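Local atomic coordinates of cellulosome anchoring protein cohesin region (Clostridium thermocellum, PDB entry 4DH2), a protein that holds cellulosomal proteins by binding a type I dockerin through its cohesin domain, one part of a longer secreted protein that may also bind carbohydrate. Residues I89-D94 with G108-L113; S69-P74 with G102-D107. All coordinates share one frame; numbering follows the deposited sequence.

Contact 1 (I89-D94 with G108-L113); sequences IVFLFD and GVFAKL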
# COMPACT_ATOMS: atom_id res chain seq x y z
N ILE A 89 -2.59 0.75 8.08
CA ILE A 89 -2.49 -0.45 7.29
C ILE A 89 -1.86 -0.07 5.96
O ILE A 89 -2.37 0.81 5.23
CB ILE A 89 -3.84 -1.06 6.99
CG1 ILE A 89 -4.68 -1.20 8.26
CG2 ILE A 89 -3.64 -2.40 6.29
CD1 ILE A 89 -6.07 -1.67 7.96
N VAL A 90 -0.74 -0.70 5.65
CA VAL A 90 0.01 -0.38 4.44
C VAL A 90 -0.08 -1.56 3.48
O VAL A 90 0.05 -2.72 3.88
CB VAL A 90 1.49 -0.08 4.75
CG1 VAL A 90 2.18 0.51 3.54
CG2 VAL A 90 1.58 0.90 5.91
N PHE A 91 -0.35 -1.25 2.22
CA PHE A 91 -0.45 -2.26 1.17
C PHE A 91 0.66 -2.03 0.16
O PHE A 91 1.00 -0.90 -0.16
CB PHE A 91 -1.77 -2.14 0.42
CG PHE A 91 -2.97 -2.31 1.28
CD1 PHE A 91 -3.54 -3.56 1.43
CD2 PHE A 91 -3.55 -1.23 1.91
CE1 PHE A 91 -4.67 -3.73 2.23
CE2 PHE A 91 -4.68 -1.40 2.70
CZ PHE A 91 -5.23 -2.66 2.84
N LEU A 92 1.21 -3.13 -0.36
CA LEU A 92 2.14 -3.07 -1.47
C LEU A 92 1.79 -4.15 -2.48
O LEU A 92 1.73 -5.36 -2.15
CB LEU A 92 3.55 -3.24 -0.97
CG LEU A 92 4.60 -3.17 -2.09
CD1 LEU A 92 4.71 -1.75 -2.68
CD2 LEU A 92 5.93 -3.63 -1.53
N PHE A 93 1.59 -3.73 -3.72
CA PHE A 93 1.35 -4.65 -4.82
C PHE A 93 2.37 -4.41 -5.91
O PHE A 93 2.69 -3.27 -6.21
CB PHE A 93 -0.04 -4.41 -5.41
CG PHE A 93 -0.25 -5.12 -6.70
CD1 PHE A 93 -0.66 -6.44 -6.72
CD2 PHE A 93 0.02 -4.49 -7.89
CE1 PHE A 93 -0.81 -7.13 -7.93
CE2 PHE A 93 -0.12 -5.16 -9.11
CZ PHE A 93 -0.54 -6.50 -9.13
N ASP A 94 2.88 -5.50 -6.49
CA ASP A 94 3.71 -5.40 -7.66
C ASP A 94 3.54 -6.70 -8.46
O ASP A 94 3.57 -7.78 -7.89
CB ASP A 94 5.18 -5.27 -7.27
CG ASP A 94 6.12 -5.32 -8.44
OD1 ASP A 94 5.96 -4.49 -9.36
OD2 ASP A 94 7.03 -6.22 -8.48
N GLY A 108 -12.87 -3.40 -9.06
CA GLY A 108 -13.37 -4.31 -8.04
C GLY A 108 -12.64 -4.19 -6.72
O GLY A 108 -11.98 -3.18 -6.43
N VAL A 109 -12.78 -5.23 -5.91
CA VAL A 109 -12.21 -5.20 -4.57
C VAL A 109 -10.72 -5.53 -4.63
O VAL A 109 -10.33 -6.56 -5.18
CB VAL A 109 -12.92 -6.21 -3.64
CG1 VAL A 109 -12.20 -6.31 -2.32
CG2 VAL A 109 -14.37 -5.79 -3.46
N PHE A 110 -9.88 -4.63 -4.10
CA PHE A 110 -8.44 -4.87 -4.07
C PHE A 110 -7.97 -5.43 -2.73
O PHE A 110 -6.90 -6.05 -2.65
CB PHE A 110 -7.64 -3.60 -4.43
CG PHE A 110 -7.50 -2.58 -3.32
CD1 PHE A 110 -6.45 -2.64 -2.42
CD2 PHE A 110 -8.40 -1.53 -3.22
CE1 PHE A 110 -6.30 -1.66 -1.44
CE2 PHE A 110 -8.26 -0.57 -2.26
CZ PHE A 110 -7.21 -0.63 -1.36
N ALA A 111 -8.76 -5.23 -1.68
CA ALA A 111 -8.44 -5.82 -0.39
C ALA A 111 -9.67 -5.83 0.49
O ALA A 111 -10.59 -5.03 0.30
CB ALA A 111 -7.32 -5.08 0.27
N LYS A 112 -9.70 -6.75 1.45
CA LYS A 112 -10.76 -6.75 2.44
C LYS A 112 -10.12 -6.71 3.81
O LYS A 112 -9.21 -7.51 4.10
CB LYS A 112 -11.61 -8.03 2.31
CG LYS A 112 -12.44 -8.11 1.06
CD LYS A 112 -13.26 -9.40 1.03
CE LYS A 112 -14.25 -9.41 -0.15
NZ LYS A 112 -13.63 -9.85 -1.44
N LEU A 113 -10.60 -5.82 4.67
CA LEU A 113 -10.13 -5.77 6.03
C LEU A 113 -11.13 -6.58 6.85
O LEU A 113 -12.31 -6.49 6.60
CB LEU A 113 -10.22 -4.36 6.56
CG LEU A 113 -9.49 -3.30 5.73
CD1 LEU A 113 -9.62 -1.97 6.41
CD2 LEU A 113 -8.06 -3.71 5.55
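The hydrophobic core between the two sheets of the cohesin beta sandwich is spanned here by Ile89 and Phe91 from one sheet and, from the facing side, by Phe110 at a corner of the chain with Ala111 and Leu113. Axes of strand 89-94 and the short strand 111-113 approach to 10.7 Å at 160° between their N-to-C directions, a sandwich distance rather than that of hydrogen-bonded neighbours, and side chains alone bridge it. Phe91 is central. Its CB points toward 108-113, and with CG anti to the carbonyl carbon (chi1 -60°) the ring continues into the gap. Phe110 presents its edge to one face of this ring in a T-shaped stack, with centroids 5.5 Å apart and planes at 75°; Phe110 CE1 stands 4.2 Å above the plane of the Phe91 ring, over its centre. At the far end of the ring, Phe91 CE1 reaches Ala111 CB at 3.6 Å, while Leu113 CD2 comes to the ring edge, 4.1 Å from Phe91 CZ. The same methyl meets Ile89 tip to tip, Leu113 CD2 lying 3.7 Å from Ile89 CD1. Phe110 and Ala111 both face Leu36 as a classic beta bulge. Val65 of strand 60-67 touches Ile89, Phe91 and Leu113, and Phe38 stacks on Phe110. Strand 88-94 itself runs between strands 48-54 and 78-83, with Val90 and Leu92 packing on the dockerin chain.

Contact 2 (S69-P74 with G102-D107); sequences SIITDP and GLIKTD. With SO4 (sulfate ion), chain G.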
# COMPACT_ATOMS: atom_id res chain seq x y z
N SER A 69 -10.23 -9.84 -5.18
CA SER A 69 -10.25 -10.66 -6.39
C SER A 69 -9.50 -10.03 -7.55
O SER A 69 -9.07 -10.74 -8.46
CB SER A 69 -11.68 -10.95 -6.83
OG SER A 69 -12.29 -9.79 -7.34
N ILE A 70 -9.34 -8.71 -7.56
CA ILE A 70 -8.65 -8.13 -8.71
C ILE A 70 -7.13 -8.20 -8.61
O ILE A 70 -6.43 -7.93 -9.60
CB ILE A 70 -9.07 -6.67 -8.97
CG1 ILE A 70 -8.52 -5.72 -7.90
CG2 ILE A 70 -10.61 -6.56 -9.04
CD1 ILE A 70 -8.95 -4.25 -8.13
N ILE A 71 -6.63 -8.57 -7.44
CA ILE A 71 -5.20 -8.74 -7.24
C ILE A 71 -4.74 -10.01 -7.96
O ILE A 71 -5.31 -11.09 -7.75
CB ILE A 71 -4.88 -8.88 -5.73
CG1 ILE A 71 -5.38 -7.64 -4.93
CG2 ILE A 71 -3.39 -9.13 -5.52
CD1 ILE A 71 -4.77 -6.34 -5.38
N THR A 72 -3.72 -9.88 -8.80
CA THR A 72 -3.17 -11.01 -9.54
C THR A 72 -2.14 -11.70 -8.67
O THR A 72 -1.53 -11.06 -7.82
CB THR A 72 -2.50 -10.54 -10.82
OG1 THR A 72 -1.53 -9.55 -10.49
CG2 THR A 72 -3.51 -9.95 -11.80
N ASP A 73 -1.94 -13.00 -8.89
CA ASP A 73 -0.97 -13.80 -8.14
C ASP A 73 -0.58 -13.23 -6.78
O ASP A 73 0.62 -12.91 -6.57
CB ASP A 73 0.29 -14.00 -9.00
CG ASP A 73 1.19 -15.13 -8.50
OD1 ASP A 73 0.73 -15.97 -7.69
OD2 ASP A 73 2.37 -15.16 -8.94
N PRO A 74 -1.55 -13.16 -5.85
CA PRO A 74 -1.35 -12.47 -4.58
C PRO A 74 -0.26 -13.07 -3.74
O PRO A 74 0.42 -12.34 -3.03
CB PRO A 74 -2.71 -12.60 -3.88
CG PRO A 74 -3.46 -13.62 -4.66
CD PRO A 74 -2.96 -13.53 -6.03
N GLY A 102 0.61 -9.76 -15.26
CA GLY A 102 -0.19 -9.76 -14.05
C GLY A 102 -0.53 -8.34 -13.61
O GLY A 102 -0.56 -8.06 -12.40
N LEU A 103 -0.76 -7.45 -14.58
CA LEU A 103 -1.16 -6.08 -14.26
C LEU A 103 -2.59 -6.07 -13.80
O LEU A 103 -3.40 -6.90 -14.24
CB LEU A 103 -1.03 -5.18 -15.49
CG LEU A 103 0.34 -5.19 -16.19
CD1 LEU A 103 0.30 -4.42 -17.51
CD2 LEU A 103 1.46 -4.67 -15.26
N ILE A 104 -2.94 -5.12 -12.95
CA ILE A 104 -4.33 -5.00 -12.55
C ILE A 104 -5.06 -4.11 -13.55
O ILE A 104 -4.71 -2.94 -13.70
CB ILE A 104 -4.48 -4.44 -11.13
CG1 ILE A 104 -3.82 -5.38 -10.13
CG2 ILE A 104 -5.96 -4.26 -10.77
CD1 ILE A 104 -3.75 -4.82 -8.74
N LYS A 105 -6.05 -4.69 -14.25
CA LYS A 105 -6.75 -4.01 -15.35
C LYS A 105 -8.25 -3.94 -15.14
O LYS A 105 -8.97 -3.42 -15.99
CB LYS A 105 -6.49 -4.73 -16.67
CG LYS A 105 -5.04 -4.75 -17.09
CD LYS A 105 -4.85 -5.56 -18.37
CE LYS A 105 -3.47 -5.35 -18.94
NZ LYS A 105 -3.21 -6.22 -20.15
N THR A 106 -8.71 -4.48 -14.01
CA THR A 106 -10.12 -4.68 -13.73
C THR A 106 -10.59 -3.96 -12.47
O THR A 106 -9.87 -3.94 -11.47
CB THR A 106 -10.36 -6.17 -13.53
OG1 THR A 106 -9.95 -6.86 -14.71
CG2 THR A 106 -11.84 -6.45 -13.25
N ASP A 107 -11.80 -3.39 -12.50
CA ASP A 107 -12.38 -2.73 -11.33
C ASP A 107 -12.86 -3.76 -10.33
O ASP A 107 -13.29 -4.85 -10.70
CB ASP A 107 -13.58 -1.88 -11.72
CG ASP A 107 -13.22 -0.68 -12.53
OD1 ASP A 107 -12.04 -0.57 -12.90
OD2 ASP A 107 -14.12 0.15 -12.81
S SO4 G . -3.73 -15.24 -10.94
O1 SO4 G . -4.53 -16.21 -11.69
O2 SO4 G . -2.38 -15.76 -10.76
O3 SO4 G . -3.72 -13.99 -11.70
O4 SO4 G . -4.33 -15.03 -9.62
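Ile70 and Thr72 carry the contact between two irregular loops at the end of the sandwich, one by packing and the other by a hydrogen bond. The CB of Ile70 points toward 102-107. From there, CG1 between the backbone N and the carbonyl carbon (chi1 72°), with the chain beyond extended, directs Ile70 CD1 to 3.5 Å from Thr106 O, while Ile70 CG2, anti to the carbonyl carbon, lies 3.6 Å from Asp107 O. Thr106 O is buried under these methyls without a polar partner in the model. Ile104 crosses Ile70 at about a right angle, its CG2 4.0 Å from Ile70 CD1, and its CG1 lies against the Ile70 carbonyl oxygen. The CB of Ile71 points away from 102-107, yet its bent chain brings CD1 back to Ile104 CD1 at 3.8 Å. In Thr72, OG1 sits between the backbone N and the carbonyl carbon and donates to Gly102 O at 2.6 Å; the C=O...donor angle is 126° and the donor is tilted 31° from the carbonyl plane. Asn77 ND2 also bonds OG1, so the hydroxyl has two partners. A sulfate, probably from the crystallisation liquor, accepts a weak bond from Asp73 N at its O3, 3.5 Å away. Inward, Phe93 of strand 88-94 touches Ile71, Thr72 and Ile104, and Phe110 of strand 108-117 touches Ile70 and Ile71; helix 74-77 follows directly after Asp73.

How the contacts relate
From the N terminus the segments come in the order 69-74, 89-94, 102-107 and 108-113, so the two contacts cross rather than nest. Contact 2 closes the longer loop, 27 intervening residues that include the rest of helix 74-77 and strands 78-83 and 88-94. Contact 1 closes 13 residues without helix or strand, among them 102-107, which runs straight into 108-113. Their centres are 10 Å apart and they touch: Val109 O is 3.4 Å from Ile70 CG1. Contact 1 joins the two sheets through the core, whereas contact 2 joins the loops at that end of the sandwich.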